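Local coordinates for protein importin subunit beta-1 (Saccharomyces cerevisiae, PDB 5OWU) that carries proteins into the nucleus as the importin beta subunit, pairing with importin alpha, which recognises the classical nuclear localization signal of the cargo, at residues S208-F211 with I212-N215; S253-Y256 with T257-K260; E788-Q791 with L792-E795; E795-T798 with S799-A802. All blocks are in the same frame, centred on the assembly; numbering follows the deposited sequence.

Contact 1. Residues S208-F211 with I212-N215; sequences SLIF and IKNN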
loop_
_atom_site.group_PDB
_atom_site.type_symbol
_atom_site.label_atom_id
_atom_site.label_comp_id
_atom_site.label_asym_id
_atom_site.label_seq_id
_atom_site.Cartn_x
_atom_site.Cartn_y
_atom_site.Cartn_z
ATOM N N SER A 208 -7.358 14.052 -16.236
ATOM C CA SER A 208 -6.852 13.993 -17.598
ATOM C C SER A 208 -5.334 14.024 -17.677
ATOM O O SER A 208 -4.783 13.718 -18.743
ATOM C CB SER A 208 -7.387 15.179 -18.403
ATOM O OG SER A 208 -6.643 16.346 -18.094
ATOM N N LEU A 209 -4.654 14.408 -16.591
ATOM C CA LEU A 209 -3.230 14.738 -16.682
ATOM C C LEU A 209 -2.388 13.645 -17.342
ATOM O O LEU A 209 -1.432 13.948 -18.066
ATOM C CB LEU A 209 -2.687 15.056 -15.291
ATOM C CG LEU A 209 -3.241 16.364 -14.722
ATOM C CD1 LEU A 209 -2.701 16.603 -13.342
ATOM C CD2 LEU A 209 -2.940 17.565 -15.614
ATOM N N ILE A 210 -2.706 12.372 -17.112
ATOM C CA ILE A 210 -1.850 11.321 -17.659
ATOM C C ILE A 210 -1.958 11.206 -19.173
ATOM O O ILE A 210 -1.132 10.523 -19.790
ATOM C CB ILE A 210 -2.157 9.974 -16.963
ATOM C CG1 ILE A 210 -1.709 10.057 -15.499
ATOM C CG2 ILE A 210 -1.448 8.811 -17.652
ATOM C CD1 ILE A 210 -1.738 8.753 -14.722
ATOM N N PHE A 211 -2.919 11.886 -19.798
ATOM C CA PHE A 211 -3.134 11.779 -21.237
ATOM C C PHE A 211 -2.691 13.008 -22.017
ATOM O O PHE A 211 -2.954 13.085 -23.220
ATOM C CB PHE A 211 -4.610 11.499 -21.515
ATOM C CG PHE A 211 -5.093 10.225 -20.910
ATOM C CD1 PHE A 211 -4.760 9.008 -21.478
ATOM C CD2 PHE A 211 -5.863 10.238 -19.763
ATOM C CE1 PHE A 211 -5.198 7.826 -20.917
ATOM C CE2 PHE A 211 -6.305 9.060 -19.198
ATOM C CZ PHE A 211 -5.970 7.852 -19.777
ATOM N N ILE A 212 -2.004 13.958 -21.383
ATOM C CA ILE A 212 -1.691 15.218 -22.040
ATOM C C ILE A 212 -0.182 15.435 -22.148
ATOM O O ILE A 212 0.264 16.566 -22.270
ATOM C CB ILE A 212 -2.384 16.398 -21.329
ATOM C CG1 ILE A 212 -1.784 16.655 -19.942
ATOM C CG2 ILE A 212 -3.881 16.126 -21.184
ATOM C CD1 ILE A 212 -2.255 17.951 -19.306
ATOM N N LYS A 213 0.612 14.359 -22.112
ATOM C CA LYS A 213 2.060 14.498 -22.270
ATOM C C LYS A 213 2.403 15.323 -23.504
ATOM O O LYS A 213 3.206 16.263 -23.440
ATOM C CB LYS A 213 2.719 13.121 -22.367
ATOM C CG LYS A 213 2.418 12.183 -21.210
ATOM C CD LYS A 213 3.685 11.729 -20.494
ATOM C CE LYS A 213 3.477 10.388 -19.798
ATOM N NZ LYS A 213 2.288 10.389 -18.898
ATOM N N ASN A 214 1.804 14.979 -24.646
ATOM C CA ASN A 214 2.120 15.687 -25.880
ATOM C C ASN A 214 1.800 17.169 -25.769
ATOM O O ASN A 214 2.524 18.001 -26.327
ATOM C CB ASN A 214 1.366 15.056 -27.050
ATOM C CG ASN A 214 1.826 13.638 -27.336
ATOM O OD1 ASN A 214 2.946 13.258 -26.992
ATOM N ND2 ASN A 214 0.966 12.851 -27.968
ATOM N N ASN A 215 0.744 17.522 -25.033
ATOM C CA ASN A 215 0.421 18.932 -24.826
ATOM C C ASN A 215 1.423 19.596 -23.886
ATOM O O ASN A 215 1.844 20.732 -24.124
ATOM C CB ASN A 215 -0.995 19.071 -24.269
ATOM C CG ASN A 215 -2.030 18.390 -25.134
ATOM O OD1 ASN A 215 -2.310 17.201 -24.969
ATOM N ND2 ASN A 215 -2.613 19.143 -26.061
HETATM O O HOH W 1 -0.838 13.718 -25.294
#
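The side chains of Leu-209 and Ile-212 run alongside each other in one direction, with Leu-209 CD2 3.8 Å from Ile-212 CD1. The CG1 branch of Ile-212 comes close to the carbonyl oxygen of Leu-209, with CG1 3.3 Å from Leu-209 O. That branch sits between the backbone N and the carbonyl carbon (chi1 69°). This puts CG2 beside the backbone N, where it meets Ser-208 O at 3.5 Å. The isoleucine thus straddles two carbonyls of the preceding turn. Its own N-H reaches Leu-209 O in a weak bond of 3.4 Å, and the same oxygen is also bound by the hydroxyl of Tyr-255. Cutting Ile-212 back to alanine would probably open a gap beside Leu-209 CD2 and leave the Ser-208 and Leu-209 carbonyls without their apolar cover. A water bridges Phe-211 O and Asn-214 N, each at 3.0 Å, where the short helix 213-216 starts. Ile-212 is its N-cap residue. This turn joins helix 195-208 to helix 213-216. Leu-209 and Ile-210 face helix 238-255, Ile-212 touches Leu-181 of helix 177-188, and Phe-211 packs on Cys-163 of helix 149-165.

Contact 2. Residues S253-Y256 with T257-K260; sequences SLYY and TFMK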
loop_
_atom_site.group_PDB
_atom_site.type_symbol
_atom_site.label_atom_id
_atom_site.label_comp_id
_atom_site.label_asym_id
_atom_site.label_seq_id
_atom_site.Cartn_x
_atom_site.Cartn_y
_atom_site.Cartn_z
ATOM N N SER A 253 3.914 15.963 -9.533
ATOM C CA SER A 253 4.334 14.566 -9.491
ATOM C C SER A 253 4.573 14.001 -10.890
ATOM O O SER A 253 5.545 13.269 -11.107
ATOM C CB SER A 253 3.292 13.733 -8.739
ATOM O OG SER A 253 3.673 12.372 -8.719
ATOM N N LEU A 254 3.714 14.334 -11.856
ATOM C CA LEU A 254 3.806 13.738 -13.190
ATOM C C LEU A 254 4.764 14.469 -14.125
ATOM O O LEU A 254 5.413 13.842 -14.968
ATOM C CB LEU A 254 2.423 13.706 -13.841
ATOM C CG LEU A 254 1.437 12.666 -13.325
ATOM C CD1 LEU A 254 0.111 12.843 -14.049
ATOM C CD2 LEU A 254 1.984 11.260 -13.535
ATOM N N TYR A 255 4.846 15.783 -14.012
ATOM C CA TYR A 255 5.606 16.621 -14.925
ATOM C C TYR A 255 6.611 17.479 -14.168
ATOM O O TYR A 255 6.861 18.623 -14.540
ATOM C CB TYR A 255 4.664 17.493 -15.755
ATOM C CG TYR A 255 3.696 16.681 -16.583
ATOM C CD1 TYR A 255 4.135 15.976 -17.697
ATOM C CD2 TYR A 255 2.348 16.606 -16.247
ATOM C CE1 TYR A 255 3.261 15.217 -18.457
ATOM C CE2 TYR A 255 1.459 15.847 -17.012
ATOM C CZ TYR A 255 1.929 15.157 -18.111
ATOM O OH TYR A 255 1.075 14.404 -18.881
ATOM N N TYR A 256 7.172 16.932 -13.086
ATOM C CA TYR A 256 8.249 17.583 -12.347
ATOM C C TYR A 256 9.251 18.238 -13.295
ATOM O O TYR A 256 9.640 19.393 -13.092
ATOM C CB TYR A 256 8.960 16.567 -11.439
ATOM C CG TYR A 256 10.076 17.160 -10.602
ATOM C CD1 TYR A 256 9.824 17.705 -9.347
ATOM C CD2 TYR A 256 11.384 17.178 -11.072
ATOM C CE1 TYR A 256 10.858 18.256 -8.579
ATOM C CE2 TYR A 256 12.412 17.716 -10.318
ATOM C CZ TYR A 256 12.149 18.254 -9.075
ATOM O OH TYR A 256 13.191 18.791 -8.341
ATOM N N THR A 257 9.646 17.523 -14.353
ATOM C CA THR A 257 10.736 17.985 -15.206
ATOM C C THR A 257 10.461 19.348 -15.831
ATOM O O THR A 257 11.407 20.023 -16.251
ATOM C CB THR A 257 11.015 16.955 -16.311
ATOM O OG1 THR A 257 12.239 17.281 -16.982
ATOM C CG2 THR A 257 9.878 16.903 -17.326
ATOM N N PHE A 258 9.199 19.771 -15.896
ATOM C CA PHE A 258 8.825 21.036 -16.519
ATOM C C PHE A 258 8.517 22.143 -15.512
ATOM O O PHE A 258 8.083 23.226 -15.920
ATOM C CB PHE A 258 7.603 20.841 -17.422
ATOM C CG PHE A 258 7.825 19.898 -18.567
ATOM C CD1 PHE A 258 8.674 20.236 -19.610
ATOM C CD2 PHE A 258 7.149 18.690 -18.624
ATOM C CE1 PHE A 258 8.867 19.371 -20.678
ATOM C CE2 PHE A 258 7.332 17.822 -19.689
ATOM C CZ PHE A 258 8.188 18.163 -20.717
ATOM N N MET A 259 8.729 21.915 -14.219
ATOM C CA MET A 259 8.216 22.845 -13.217
ATOM C C MET A 259 9.168 23.978 -12.833
ATOM O O MET A 259 8.739 24.908 -12.140
ATOM C CB MET A 259 7.836 22.076 -11.955
ATOM C CG MET A 259 6.614 21.182 -12.143
ATOM S SD MET A 259 5.112 22.111 -12.526
ATOM C CE MET A 259 5.004 21.917 -14.310
ATOM N N LYS A 260 10.436 23.937 -13.232
ATOM C CA LYS A 260 11.370 24.955 -12.744
ATOM C C LYS A 260 10.917 26.372 -13.085
ATOM O O LYS A 260 10.894 27.224 -12.181
ATOM C CB LYS A 260 12.779 24.660 -13.278
ATOM C CG LYS A 260 13.893 25.477 -12.625
ATOM C CD LYS A 260 15.242 25.154 -13.254
ATOM C CE LYS A 260 16.378 25.871 -12.548
ATOM N NZ LYS A 260 17.630 25.841 -13.354
#
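Phe-258 N donates to Tyr-255 O at 2.9 Å, with a nearly straight N-H to oxygen angle of 162°. A second bond repeats the pattern one residue on, from Met-259 N to Tyr-256 O at 2.9 Å. Both span three residues, the spacing of a 3-10 turn, and they wind the chain tightly as helix 238-255 gives way to the loop before helix 260-274. The side chains follow the turn. Tyr-255 and Phe-258 cross obliquely. The CB of Tyr-255 comes in at the edge of the Phe-258 ring, in its plane, 4.0 Å from CD2. One face of that phenylalanine ring is met near its rim by Thr-257 CG2. Met-259 folds back toward the start of the turn. Its CG lies 3.5 Å from Tyr-255 O, and bends at chi2 (-63°) and chi3 carry CE to 3.8 Å from the same oxygen. Tyr-256 leads the other way. Its CG is anti to the backbone N (chi1 -179°), and the ring leaves the turn for Tyr-315, Phe-317 and Ile-300. Within the turn the polar bonds are between backbone atoms, and they pair two of its carbonyls. The tyrosine side chains, both buried, carry their hydroxyls to partners outside the turn: Leu-209 O for Tyr-255, Glu-297 and Tyr-315 N for Tyr-256. Phe-258 and Met-259 pack on helix 219-233. The chemistry is thus divided, with polar pairing inside the turn left to the main chain and the side chains spent on neighbouring helices and loops.

Contact 3. Residues E788-Q791 with L792-E795; sequences EDPQ and LYSE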
loop_
_atom_site.group_PDB
_atom_site.type_symbol
_atom_site.label_atom_id
_atom_site.label_comp_id
_atom_site.label_asym_id
_atom_site.label_seq_id
_atom_site.Cartn_x
_atom_site.Cartn_y
_atom_site.Cartn_z
ATOM N N GLU A 788 14.423 -9.108 -14.106
ATOM C CA GLU A 788 13.859 -7.955 -14.804
ATOM C C GLU A 788 13.139 -6.974 -13.881
ATOM O O GLU A 788 13.214 -5.762 -14.102
ATOM C CB GLU A 788 12.886 -8.418 -15.889
ATOM C CG GLU A 788 13.541 -8.695 -17.226
ATOM C CD GLU A 788 12.590 -9.347 -18.212
ATOM O OE1 GLU A 788 11.998 -8.621 -19.038
ATOM O OE2 GLU A 788 12.423 -10.585 -18.152
ATOM N N ASP A 789 12.428 -7.460 -12.862
ATOM C CA ASP A 789 11.566 -6.593 -12.064
ATOM C C ASP A 789 12.275 -6.206 -10.777
ATOM O O ASP A 789 12.599 -7.100 -9.977
ATOM C CB ASP A 789 10.246 -7.287 -11.747
ATOM C CG ASP A 789 9.261 -6.373 -11.024
ATOM O OD1 ASP A 789 9.702 -5.453 -10.298
ATOM O OD2 ASP A 789 8.038 -6.573 -11.183
ATOM N N PRO A 790 12.518 -4.912 -10.519
ATOM C CA PRO A 790 13.195 -4.523 -9.267
ATOM C C PRO A 790 12.449 -4.932 -8.009
ATOM O O PRO A 790 13.082 -5.182 -6.976
ATOM C CB PRO A 790 13.291 -2.994 -9.383
ATOM C CG PRO A 790 13.146 -2.704 -10.831
ATOM C CD PRO A 790 12.232 -3.744 -11.370
ATOM N N GLN A 791 11.118 -4.982 -8.050
ATOM C CA GLN A 791 10.378 -5.431 -6.879
ATOM C C GLN A 791 10.804 -6.829 -6.453
ATOM O O GLN A 791 10.587 -7.209 -5.296
ATOM C CB GLN A 791 8.878 -5.390 -7.169
ATOM C CG GLN A 791 8.366 -4.009 -7.553
ATOM C CD GLN A 791 6.862 -3.983 -7.739
ATOM O OE1 GLN A 791 6.128 -3.488 -6.883
ATOM N NE2 GLN A 791 6.395 -4.524 -8.864
ATOM N N LEU A 792 11.419 -7.593 -7.357
ATOM C CA LEU A 792 11.975 -8.903 -7.038
ATOM C C LEU A 792 13.473 -8.832 -6.749
ATOM O O LEU A 792 13.907 -9.153 -5.638
ATOM C CB LEU A 792 11.690 -9.885 -8.187
ATOM C CG LEU A 792 10.223 -10.307 -8.337
ATOM C CD1 LEU A 792 9.975 -11.028 -9.664
ATOM C CD2 LEU A 792 9.804 -11.197 -7.169
ATOM N N TYR A 793 14.283 -8.403 -7.721
ATOM C CA TYR A 793 15.723 -8.551 -7.535
ATOM C C TYR A 793 16.280 -7.593 -6.491
ATOM O O TYR A 793 17.306 -7.903 -5.876
ATOM C CB TYR A 793 16.473 -8.401 -8.867
ATOM C CG TYR A 793 16.514 -7.018 -9.493
ATOM C CD1 TYR A 793 17.385 -6.039 -9.018
ATOM C CD2 TYR A 793 15.719 -6.709 -10.592
ATOM C CE1 TYR A 793 17.435 -4.779 -9.603
ATOM C CE2 TYR A 793 15.766 -5.459 -11.184
ATOM C CZ TYR A 793 16.624 -4.498 -10.685
ATOM O OH TYR A 793 16.669 -3.256 -11.272
ATOM N N SER A 794 15.622 -6.456 -6.251
ATOM C CA SER A 794 16.102 -5.529 -5.228
ATOM C C SER A 794 15.960 -6.099 -3.819
ATOM O O SER A 794 16.607 -5.595 -2.895
ATOM C CB SER A 794 15.355 -4.196 -5.326
ATOM O OG SER A 794 13.988 -4.336 -4.977
ATOM N N GLU A 795 15.134 -7.129 -3.634
ATOM C CA GLU A 795 15.003 -7.784 -2.337
ATOM C C GLU A 795 16.154 -8.764 -2.141
ATOM O O GLU A 795 16.320 -9.703 -2.926
ATOM C CB GLU A 795 13.665 -8.511 -2.232
ATOM C CG GLU A 795 12.457 -7.595 -2.100
ATOM C CD GLU A 795 12.365 -6.925 -0.740
ATOM O OE1 GLU A 795 12.855 -7.506 0.255
ATOM O OE2 GLU A 795 11.797 -5.818 -0.667
#
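Tyr-793 lays its ring against Pro-790, and this is the tight part of the contact. Pro-790 CA stands over one face of the ring, offset toward its rim, in a CH-pi contact 3.7 Å from the centroid. The proline ring runs alongside, with CG 3.8 Å from Tyr-793 CE2 and 3.6 Å from the hydroxyl oxygen. The tyrosine CG lies between its backbone N and carbonyl carbon (chi1 70°), which turns the ring back over the preceding turn. Glu-788 O comes to the ring edge, in plane. Arg-833 adds a cation-pi contact from beyond the turn. Asp-789 O accepts two N-H groups, Tyr-793 N at 3.1 Å and Leu-792 N at 2.9 Å. Asp-789 also caps helix 790-793, the short helix within HEAT repeat 18. Its OD1 takes the N-H of Gln-791 at 2.7 Å on the anti side of the carboxylate, tilted 33° out of its plane, which makes an Asx turn at the N-cap. The carboxylate is beside the carbonyl carbon (chi1 -175°), within reach of that N-H. Leu-792 is buried, while Gln-791 packs on Leu-744 and Ile-748 of helix 741-764. The other side is looser. Ser-794, Glu-795 and Glu-788 are exposed there. Ser-794 N bonds to Pro-790 O at 2.9 Å, but the approach of its OG to the same oxygen is too short to trust. The nearest approach of the Glu-795 side chain is its CG, 3.7 Å from Gln-791 O, and its carboxylate lies farther off.

Contact 4. Residues E795-T798 with S799-A802; sequences EDAT and SRAA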
loop_
_atom_site.group_PDB
_atom_site.type_symbol
_atom_site.label_atom_id
_atom_site.label_comp_id
_atom_site.label_asym_id
_atom_site.label_seq_id
_atom_site.Cartn_x
_atom_site.Cartn_y
_atom_site.Cartn_z
ATOM N N GLU A 795 15.134 -7.129 -3.634
ATOM C CA GLU A 795 15.003 -7.784 -2.337
ATOM C C GLU A 795 16.154 -8.764 -2.141
ATOM O O GLU A 795 16.320 -9.703 -2.926
ATOM C CB GLU A 795 13.665 -8.511 -2.232
ATOM C CG GLU A 795 12.457 -7.595 -2.100
ATOM C CD GLU A 795 12.365 -6.925 -0.740
ATOM O OE1 GLU A 795 12.855 -7.506 0.255
ATOM O OE2 GLU A 795 11.797 -5.818 -0.667
ATOM N N ASP A 796 16.930 -8.556 -1.078
ATOM C CA ASP A 796 18.118 -9.368 -0.832
ATOM C C ASP A 796 17.795 -10.862 -0.834
ATOM O O ASP A 796 18.502 -11.659 -1.464
ATOM C CB ASP A 796 18.749 -8.954 0.500
ATOM C CG ASP A 796 20.072 -9.637 0.754
ATOM O OD1 ASP A 796 20.975 -9.527 -0.103
ATOM O OD2 ASP A 796 20.211 -10.293 1.803
ATOM N N ALA A 797 16.736 -11.264 -0.121
ATOM C CA ALA A 797 16.416 -12.687 0.001
ATOM C C ALA A 797 15.964 -13.273 -1.332
ATOM O O ALA A 797 16.301 -14.420 -1.660
ATOM C CB ALA A 797 15.333 -12.903 1.063
ATOM N N THR A 798 15.193 -12.503 -2.106
ATOM C CA THR A 798 14.747 -12.968 -3.416
ATOM C C THR A 798 15.935 -13.215 -4.338
ATOM O O THR A 798 16.035 -14.271 -4.974
ATOM C CB THR A 798 13.787 -11.949 -4.031
ATOM O OG1 THR A 798 12.671 -11.752 -3.150
ATOM C CG2 THR A 798 13.281 -12.417 -5.403
ATOM N N SER A 799 16.854 -12.251 -4.417
ATOM C CA SER A 799 18.016 -12.427 -5.281
ATOM C C SER A 799 18.912 -13.550 -4.780
ATOM O O SER A 799 19.484 -14.298 -5.584
ATOM C CB SER A 799 18.802 -11.119 -5.388
ATOM O OG SER A 799 18.338 -10.361 -6.489
ATOM N N ARG A 800 19.056 -13.685 -3.460
ATOM C CA ARG A 800 19.856 -14.783 -2.930
ATOM C C ARG A 800 19.272 -16.125 -3.344
ATOM O O ARG A 800 20.003 -17.026 -3.780
ATOM C CB ARG A 800 19.953 -14.700 -1.405
ATOM C CG ARG A 800 20.821 -15.806 -0.810
ATOM C CD ARG A 800 21.179 -15.559 0.647
ATOM N NE ARG A 800 20.004 -15.492 1.517
ATOM C CZ ARG A 800 19.595 -14.412 2.180
ATOM N NH1 ARG A 800 20.259 -13.267 2.100
ATOM N NH2 ARG A 800 18.508 -14.481 2.939
ATOM N N ALA A 801 17.952 -16.273 -3.236
ATOM C CA ALA A 801 17.340 -17.541 -3.621
ATOM C C ALA A 801 17.461 -17.786 -5.125
ATOM O O ALA A 801 17.763 -18.906 -5.551
ATOM C CB ALA A 801 15.881 -17.571 -3.178
ATOM N N ALA A 802 17.240 -16.757 -5.947
ATOM C CA ALA A 802 17.255 -16.952 -7.398
ATOM C C ALA A 802 18.654 -17.288 -7.911
ATOM O O ALA A 802 18.839 -18.234 -8.696
ATOM C CB ALA A 802 16.716 -15.702 -8.092
#
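Asp-796 and Arg-800 form a salt bridge four residues apart on the first turn of helix 796-812, in HEAT repeat 18. Arg-800 NH1 meets Asp-796 OD2 at 3.0 Å. As a hydrogen bond this is weak, with an N-H to oxygen angle of 122°. The oxygen comes in at the edge of the guanidinium, near its plane, and the carboxylate is turned 71° from that plane. A single branch of each group makes the pair. Asp-796 follows directly on the N-cap, where the helix dipole would probably also favour its negative charge. The arginine leaves the backbone extended and bends at chi3 (61°), which brings the guanidinium back along the helix over Ala-797. The alanine CA lies over one guanidinium face, near the rim, and its CB is 4.0 Å from NH2. Thr-844 OG1 bonds both Asp-796 OD1 and Arg-800 NH1, and Ser-841 OG bonds Asp-796 OD2, so residues of the C-terminal part help to set the pair. A methionine in place of Arg-800 would probably leave Asp-796 without its opposite charge and Thr-844 without one of its partners. Main-chain bonds run beneath. Ser-799 N reaches Glu-795 O at 3.0 Å, nearly straight, and Ala-802 N reaches Thr-798 O at 2.9 Å. Ser-799 OG turns back to Tyr-793 O and also bonds Tyr-830 OH. Helix 796-812 lies against helix 741-764 through Thr-798 and Ala-801, and against helices 825-836 and 842-860 through Ser-799, Ala-802 and Arg-800, as helices stack in a HEAT solenoid.

From the N terminus, contact 1, contact 2 and then the joined pair 3 and 4 follow one another. Each is a turn of adjoining residues, so none encloses a long loop and none crosses another. Contact 1 bridges the end of HEAT 5 and the short helix that precedes HEAT 6. Contact 2 closes HEAT 6 and leads into HEAT 7. These two touch, through Leu-209 with Tyr-255 and Ile-210 with Leu-254, so consecutive repeat junctions are tied together. Far along the chain, contacts 3 and 4 both lie in HEAT 18. They share Glu-795 and touch across the step from helix 790-793 to helix 796-812. The two pairs stay apart: contacts 2 and 3 are about 16 Å apart at their nearest atoms.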